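Side-chain contacts in L-lysine 6-monooxygenase (Pseudomonas syringae pv. tomato, PDB 5CQF), which probably uses FAD and NADPH to hydroxylate the side-chain amine of L-lysine, an early step in making hydroxamate siderophores: residues Q148-R153 against F159-L164; G247-R252 against H404-S409. All blocks are in the same frame, centred on the assembly; numbering follows the deposited sequence.

How the contacts relate
Two scales of tertiary contact appear in one chain of this probable flavin-dependent N-hydroxylase. Contact 1 comes first and is complete before contact 2 begins; it pairs neighbours in sequence, the strands 147-154 and 157-161 of a hairpin, and runs on into strand 163-166 of the parallel sheet that also holds strand 16-19. Contact 2 joins two loops separated by 151 residues, one between strand 245-246 and helix 255-264, the other between helices 401-404 and 412-428. The centres of the two contacts lie 31 Å apart, with nearest atoms about 13 Å apart, and they share no strand or helix. One thus builds a domain's periphery locally, while the other ties distant parts of the chain together near its centre.

Contact 1: residues Q148-R153 against F159-L164; sequences QEVRVR and FATRNL
Val152 and Phe159 form a hydrogen-bonded antiparallel pair, each backbone N donating to the other's O. The Val152 N to Phe159 O bond is 2.7 Å long, and the Phe159 N to Val152 O bond 2.8 Å. Two residues along, Val150 and Thr161 make the next such pair: Val150 N reaches Thr161 O at 3.1 Å, whereas the return bond from Thr161 N is weak. Between the two rungs sits the non-hydrogen-bonded pair Arg151 and Ala160, where CA-H...O contacts supplement the ladder; Ala160 CA lies 3.4 Å from Val150 O.

Apolar packing gathers on the face carrying Val150, Val152, Phe159 and Thr161. Val150 and Thr161 lie side by side and point the same way, their CG2 methyls 3.9 Å apart. Leu164, just past the hairpin, brings CD1 to 4.2 Å from Val152 CG2. Ile17 of strand 16-19 touches both Phe159 and Thr161.

Polar side chains meet more loosely at the other end. Arg162 runs extended from CG to NE alongside Gln148, whose own chain bends at chi2 (-76°). This brings Gln148 OE1 to the edge of the Arg162 guanidinium, in its plane, where NH1 donates a weak bond of 3.3 Å; the amide itself stands nearly perpendicular, at 85°. Local to 159-164, Thr161 OG1, anti to its own N (chi1 -169°), accepts a 3.1 Å bond from Asn163 N. That ST turn leads the chain out of the hairpin, and Asn163 bonds onward to Asp15 and Asn393.

The whole is a beta hairpin within a three-stranded antiparallel sheet, whose last strand turns directly into strand 163-166 of a Rossmann-like parallel sheet, as in the FAD-binding domains of flavoprotein monooxygenases.

Contact 2: residues G247-R252 against H404-S409; sequences GQFPNR and HGISDS
Phe249 and Ile406 bring together two loops of a fold like that of flavoprotein monooxygenases, one leading into helix 255-264, the other joining helices 401-404 and 412-428. The phenylalanine side chain is swung away from its own backbone N (chi1 -173°), which carries the ring across to the second loop. Ile406 answers with CG1 anti to its carbonyl carbon (chi1 -59°) and an extended end, so that CD1 is the leading atom. The two side chains cross at about a right angle, and CE2 of Phe249 lies 3.8 Å from CD1 of Ile406. Helix 255-264 completes the surroundings of this apolar pair: Ala255 and Val259 pack on Ile406, while His258 meets the Phe249 ring edge-to-face. Leu243 of the second subunit also packs on Phe249, placing the pair close to a subunit boundary.

Within the first loop Asn251 N bonds to Gln248 O and Arg252 N to Phe249 O. The Gln248 backbone N and the Asn251 side chain both bond to the Asp68 carboxylate. In the second loop, Gly405 takes a positive phi where the chain leaves helix 401-404, just before Ile406.

A second, smaller touch lies at Pro250, where CG of the ring comes against Ser409. The serine hydroxyl is turned anti to the backbone N (chi1 -156°), which sets Ser409 OG 3.3 Å from Pro250 CG.

Contact 1: residues Q148-R153 against F159-L164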
loop_
_atom_site.group_PDB
_atom_site.type_symbol
_atom_site.label_atom_id
_atom_site.label_comp_id
_atom_site.label_asym_id
_atom_site.label_seq_id
_atom_site.Cartn_x
_atom_site.Cartn_y
_atom_site.Cartn_z
ATOM N N GLN A 148 7.941 49.448 -28.633
ATOM C CA GLN A 148 6.582 49.720 -28.117
ATOM C C GLN A 148 5.566 48.569 -28.296
ATOM O O GLN A 148 4.598 48.514 -27.565
ATOM C CB GLN A 148 5.982 50.975 -28.783
ATOM C CG GLN A 148 6.807 52.263 -28.687
ATOM C CD GLN A 148 6.776 52.951 -27.320
ATOM O OE1 GLN A 148 5.840 52.774 -26.527
ATOM N NE2 GLN A 148 7.811 53.760 -27.043
ATOM N N GLU A 149 5.765 47.709 -29.299
ATOM C CA GLU A 149 4.869 46.578 -29.603
ATOM C C GLU A 149 5.664 45.422 -30.217
ATOM O O GLU A 149 6.842 45.588 -30.546
ATOM C CB GLU A 149 3.785 46.998 -30.592
ATOM C CG GLU A 149 2.502 47.521 -29.957
ATOM C CD GLU A 149 1.409 47.812 -30.984
ATOM O OE1 GLU A 149 1.744 48.299 -32.095
ATOM O OE2 GLU A 149 0.217 47.547 -30.676
ATOM N N VAL A 150 5.029 44.254 -30.353
ATOM C CA VAL A 150 5.597 43.153 -31.136
ATOM C C VAL A 150 4.541 42.630 -32.052
ATOM O O VAL A 150 3.362 42.745 -31.768
ATOM C CB VAL A 150 6.141 41.974 -30.278
ATOM C CG1 VAL A 150 7.352 42.409 -29.474
ATOM C CG2 VAL A 150 5.079 41.382 -29.362
ATOM N N ARG A 151 4.964 42.046 -33.155
ATOM C CA ARG A 151 4.025 41.536 -34.122
ATOM C C ARG A 151 4.293 40.079 -34.204
ATOM O O ARG A 151 5.334 39.660 -34.685
ATOM C CB ARG A 151 4.223 42.178 -35.502
ATOM C CG ARG A 151 3.774 43.628 -35.590
ATOM C CD ARG A 151 4.326 44.329 -36.833
ATOM N NE ARG A 151 3.641 45.600 -37.120
ATOM C CZ ARG A 151 4.239 46.788 -37.290
ATOM N NH1 ARG A 151 3.488 47.861 -37.543
ATOM N NH2 ARG A 151 5.569 46.925 -37.217
ATOM N N VAL A 152 3.342 39.297 -33.733
ATOM C CA VAL A 152 3.462 37.848 -33.764
ATOM C C VAL A 152 2.977 37.435 -35.131
ATOM O O VAL A 152 1.865 37.792 -35.537
ATOM C CB VAL A 152 2.603 37.175 -32.675
ATOM C CG1 VAL A 152 2.797 35.663 -32.702
ATOM C CG2 VAL A 152 2.939 37.744 -31.306
ATOM N N ARG A 153 3.812 36.693 -35.843
ATOM C CA ARG A 153 3.523 36.357 -37.224
ATOM C C ARG A 153 3.185 34.883 -37.338
ATOM O O ARG A 153 3.891 34.036 -36.796
ATOM C CB ARG A 153 4.706 36.756 -38.138
ATOM C CG ARG A 153 4.527 38.088 -38.882
ATOM C CD ARG A 153 4.691 39.324 -37.988
ATOM N NE ARG A 153 4.123 40.560 -38.572
ATOM C CZ ARG A 153 4.805 41.532 -39.194
ATOM N NH1 ARG A 153 4.152 42.594 -39.663
ATOM N NH2 ARG A 153 6.126 41.476 -39.344
ATOM N N PHE A 159 -0.483 39.360 -35.416
ATOM C CA PHE A 159 -1.120 39.877 -34.194
ATOM C C PHE A 159 -0.185 40.773 -33.411
ATOM O O PHE A 159 1.009 40.493 -33.292
ATOM C CB PHE A 159 -1.578 38.739 -33.292
ATOM C CG PHE A 159 -2.351 37.682 -34.005
ATOM C CD1 PHE A 159 -1.699 36.637 -34.627
ATOM C CD2 PHE A 159 -3.737 37.730 -34.052
ATOM C CE1 PHE A 159 -2.407 35.654 -35.293
ATOM C CE2 PHE A 159 -4.455 36.747 -34.715
ATOM C CZ PHE A 159 -3.790 35.705 -35.337
ATOM N N ALA A 160 -0.747 41.838 -32.853
ATOM C CA ALA A 160 0.037 42.881 -32.202
ATOM C C ALA A 160 -0.324 42.995 -30.729
ATOM O O ALA A 160 -1.505 42.915 -30.368
ATOM C CB ALA A 160 -0.184 44.212 -32.905
ATOM N N THR A 161 0.687 43.189 -29.884
ATOM C CA THR A 161 0.462 43.259 -28.446
ATOM C C THR A 161 1.654 43.863 -27.731
ATOM O O THR A 161 2.771 43.766 -28.214
ATOM C CB THR A 161 0.203 41.848 -27.870
ATOM O OG1 THR A 161 -0.269 41.953 -26.527
ATOM C CG2 THR A 161 1.484 41.023 -27.881
ATOM N N ARG A 162 1.411 44.473 -26.576
ATOM C CA ARG A 162 2.483 44.853 -25.644
ATOM C C ARG A 162 2.797 43.732 -24.630
ATOM O O ARG A 162 3.769 43.830 -23.870
ATOM C CB ARG A 162 2.088 46.115 -24.852
ATOM C CG ARG A 162 1.933 47.400 -25.653
ATOM C CD ARG A 162 1.621 48.590 -24.738
ATOM N NE ARG A 162 1.185 49.793 -25.476
ATOM C CZ ARG A 162 1.977 50.784 -25.918
ATOM N NH1 ARG A 162 3.296 50.781 -25.718
ATOM N NH2 ARG A 162 1.436 51.803 -26.576
ATOM N N ASN A 163 1.965 42.688 -24.572
ATOM C CA ASN A 163 2.081 41.703 -23.499
ATOM C C ASN A 163 2.121 40.299 -24.038
ATOM O O ASN A 163 1.160 39.843 -24.636
ATOM C CB ASN A 163 0.942 41.891 -22.517
ATOM C CG ASN A 163 0.996 43.258 -21.853
ATOM O OD1 ASN A 163 1.980 43.578 -21.168
ATOM N ND2 ASN A 163 -0.018 44.085 -22.088
ATOM N N LEU A 164 3.254 39.626 -23.849
ATOM C CA LEU A 164 3.483 38.340 -24.488
ATOM C C LEU A 164 3.780 37.250 -23.457
ATOM O O LEU A 164 4.600 37.452 -22.566
ATOM C CB LEU A 164 4.660 38.451 -25.454
ATOM C CG LEU A 164 4.952 37.192 -26.288
ATOM C CD1 LEU A 164 3.860 36.962 -27.320
ATOM C CD2 LEU A 164 6.311 37.259 -26.964
#

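Contact 2: residues G247-R252 against H404-S409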
loop_
_atom_site.group_PDB
_atom_site.type_symbol
_atom_site.label_atom_id
_atom_site.label_comp_id
_atom_site.label_asym_id
_atom_site.label_seq_id
_atom_site.Cartn_x
_atom_site.Cartn_y
_atom_site.Cartn_z
ATOM N N GLY A 247 9.583 9.304 -7.651
ATOM C CA GLY A 247 8.782 10.518 -7.802
ATOM C C GLY A 247 9.608 11.634 -8.408
ATOM O O GLY A 247 10.758 11.789 -8.053
ATOM N N GLN A 248 9.020 12.403 -9.318
ATOM C CA GLN A 248 9.683 13.569 -9.886
ATOM C C GLN A 248 9.660 14.648 -8.825
ATOM O O GLN A 248 8.859 14.590 -7.899
ATOM C CB GLN A 248 9.048 14.005 -11.222
ATOM C CG GLN A 248 9.171 12.885 -12.271
ATOM C CD GLN A 248 8.556 13.164 -13.629
ATOM O OE1 GLN A 248 7.792 14.078 -13.797
ATOM N NE2 GLN A 248 8.890 12.342 -14.599
ATOM N N PHE A 249 10.529 15.631 -8.980
ATOM C CA PHE A 249 10.828 16.607 -7.933
ATOM C C PHE A 249 9.584 17.291 -7.394
ATOM O O PHE A 249 9.380 17.315 -6.198
ATOM C CB PHE A 249 11.842 17.628 -8.457
ATOM C CG PHE A 249 12.364 18.581 -7.415
ATOM C CD1 PHE A 249 13.487 18.255 -6.659
ATOM C CD2 PHE A 249 11.784 19.842 -7.241
ATOM C CE1 PHE A 249 14.001 19.151 -5.734
ATOM C CE2 PHE A 249 12.302 20.735 -6.305
ATOM C CZ PHE A 249 13.406 20.386 -5.552
ATOM N N PRO A 250 8.724 17.807 -8.279
ATOM C CA PRO A 250 7.547 18.535 -7.792
ATOM C C PRO A 250 6.543 17.686 -6.978
ATOM O O PRO A 250 5.688 18.246 -6.275
ATOM C CB PRO A 250 6.878 19.033 -9.078
ATOM C CG PRO A 250 7.916 18.909 -10.143
ATOM C CD PRO A 250 8.763 17.730 -9.751
ATOM N N ASN A 251 6.665 16.361 -7.063
ATOM C CA ASN A 251 5.874 15.447 -6.238
ATOM C C ASN A 251 6.532 15.022 -4.931
ATOM O O ASN A 251 5.914 14.368 -4.119
ATOM C CB ASN A 251 5.456 14.248 -7.071
ATOM C CG ASN A 251 4.587 14.663 -8.248
ATOM O OD1 ASN A 251 3.798 15.595 -8.137
ATOM N ND2 ASN A 251 4.740 13.988 -9.384
ATOM N N ARG A 252 7.763 15.443 -4.714
ATOM C CA ARG A 252 8.471 15.160 -3.472
ATOM C C ARG A 252 8.500 16.348 -2.547
ATOM O O ARG A 252 8.512 16.165 -1.343
ATOM C CB ARG A 252 9.915 14.734 -3.760
ATOM C CG ARG A 252 10.004 13.393 -4.460
ATOM C CD ARG A 252 9.620 12.233 -3.532
ATOM N NE ARG A 252 10.607 12.069 -2.460
ATOM C CZ ARG A 252 11.795 11.485 -2.596
ATOM N NH1 ARG A 252 12.153 10.959 -3.751
ATOM N NH2 ARG A 252 12.625 11.415 -1.566
ATOM N N HIS A 404 15.415 29.206 -12.606
ATOM C CA HIS A 404 14.623 28.911 -11.411
ATOM C C HIS A 404 15.148 27.779 -10.546
ATOM O O HIS A 404 14.551 27.474 -9.530
ATOM C CB HIS A 404 13.174 28.636 -11.802
ATOM C CG HIS A 404 12.582 29.701 -12.664
ATOM N ND1 HIS A 404 12.206 30.926 -12.170
ATOM C CD2 HIS A 404 12.314 29.735 -13.990
ATOM C CE1 HIS A 404 11.738 31.680 -13.151
ATOM N NE2 HIS A 404 11.773 30.976 -14.267
ATOM N N GLY A 405 16.262 27.160 -10.927
ATOM C CA GLY A 405 16.831 26.084 -10.129
ATOM C C GLY A 405 16.164 24.721 -10.264
ATOM O O GLY A 405 16.629 23.743 -9.669
ATOM N N ILE A 406 15.103 24.646 -11.064
ATOM C CA ILE A 406 14.376 23.396 -11.287
ATOM C C ILE A 406 14.091 23.145 -12.769
ATOM O O ILE A 406 13.753 24.050 -13.535
ATOM C CB ILE A 406 13.028 23.382 -10.557
ATOM C CG1 ILE A 406 13.221 23.560 -9.055
ATOM C CG2 ILE A 406 12.312 22.065 -10.799
ATOM C CD1 ILE A 406 11.919 23.896 -8.334
ATOM N N SER A 407 14.206 21.880 -13.134
ATOM C CA SER A 407 13.934 21.390 -14.479
ATOM C C SER A 407 12.457 21.630 -14.819
ATOM O O SER A 407 11.619 21.688 -13.923
ATOM C CB SER A 407 14.329 19.903 -14.532
ATOM O OG SER A 407 13.753 19.247 -15.629
ATOM N N ASP A 408 12.141 21.833 -16.094
ATOM C CA ASP A 408 10.755 22.119 -16.453
ATOM C C ASP A 408 9.917 20.857 -16.310
ATOM O O ASP A 408 10.364 19.778 -16.649
ATOM C CB ASP A 408 10.604 22.697 -17.864
ATOM C CG ASP A 408 9.239 23.396 -18.062
ATOM O OD1 ASP A 408 8.546 23.686 -17.051
ATOM O OD2 ASP A 408 8.850 23.659 -19.220
ATOM N N SER A 409 8.708 21.003 -15.782
ATOM C CA SER A 409 7.864 19.855 -15.411
ATOM C C SER A 409 6.542 20.081 -16.088
ATOM O O SER A 409 6.144 21.222 -16.295
ATOM C CB SER A 409 7.651 19.837 -13.894
ATOM O OG SER A 409 7.344 18.553 -13.406
#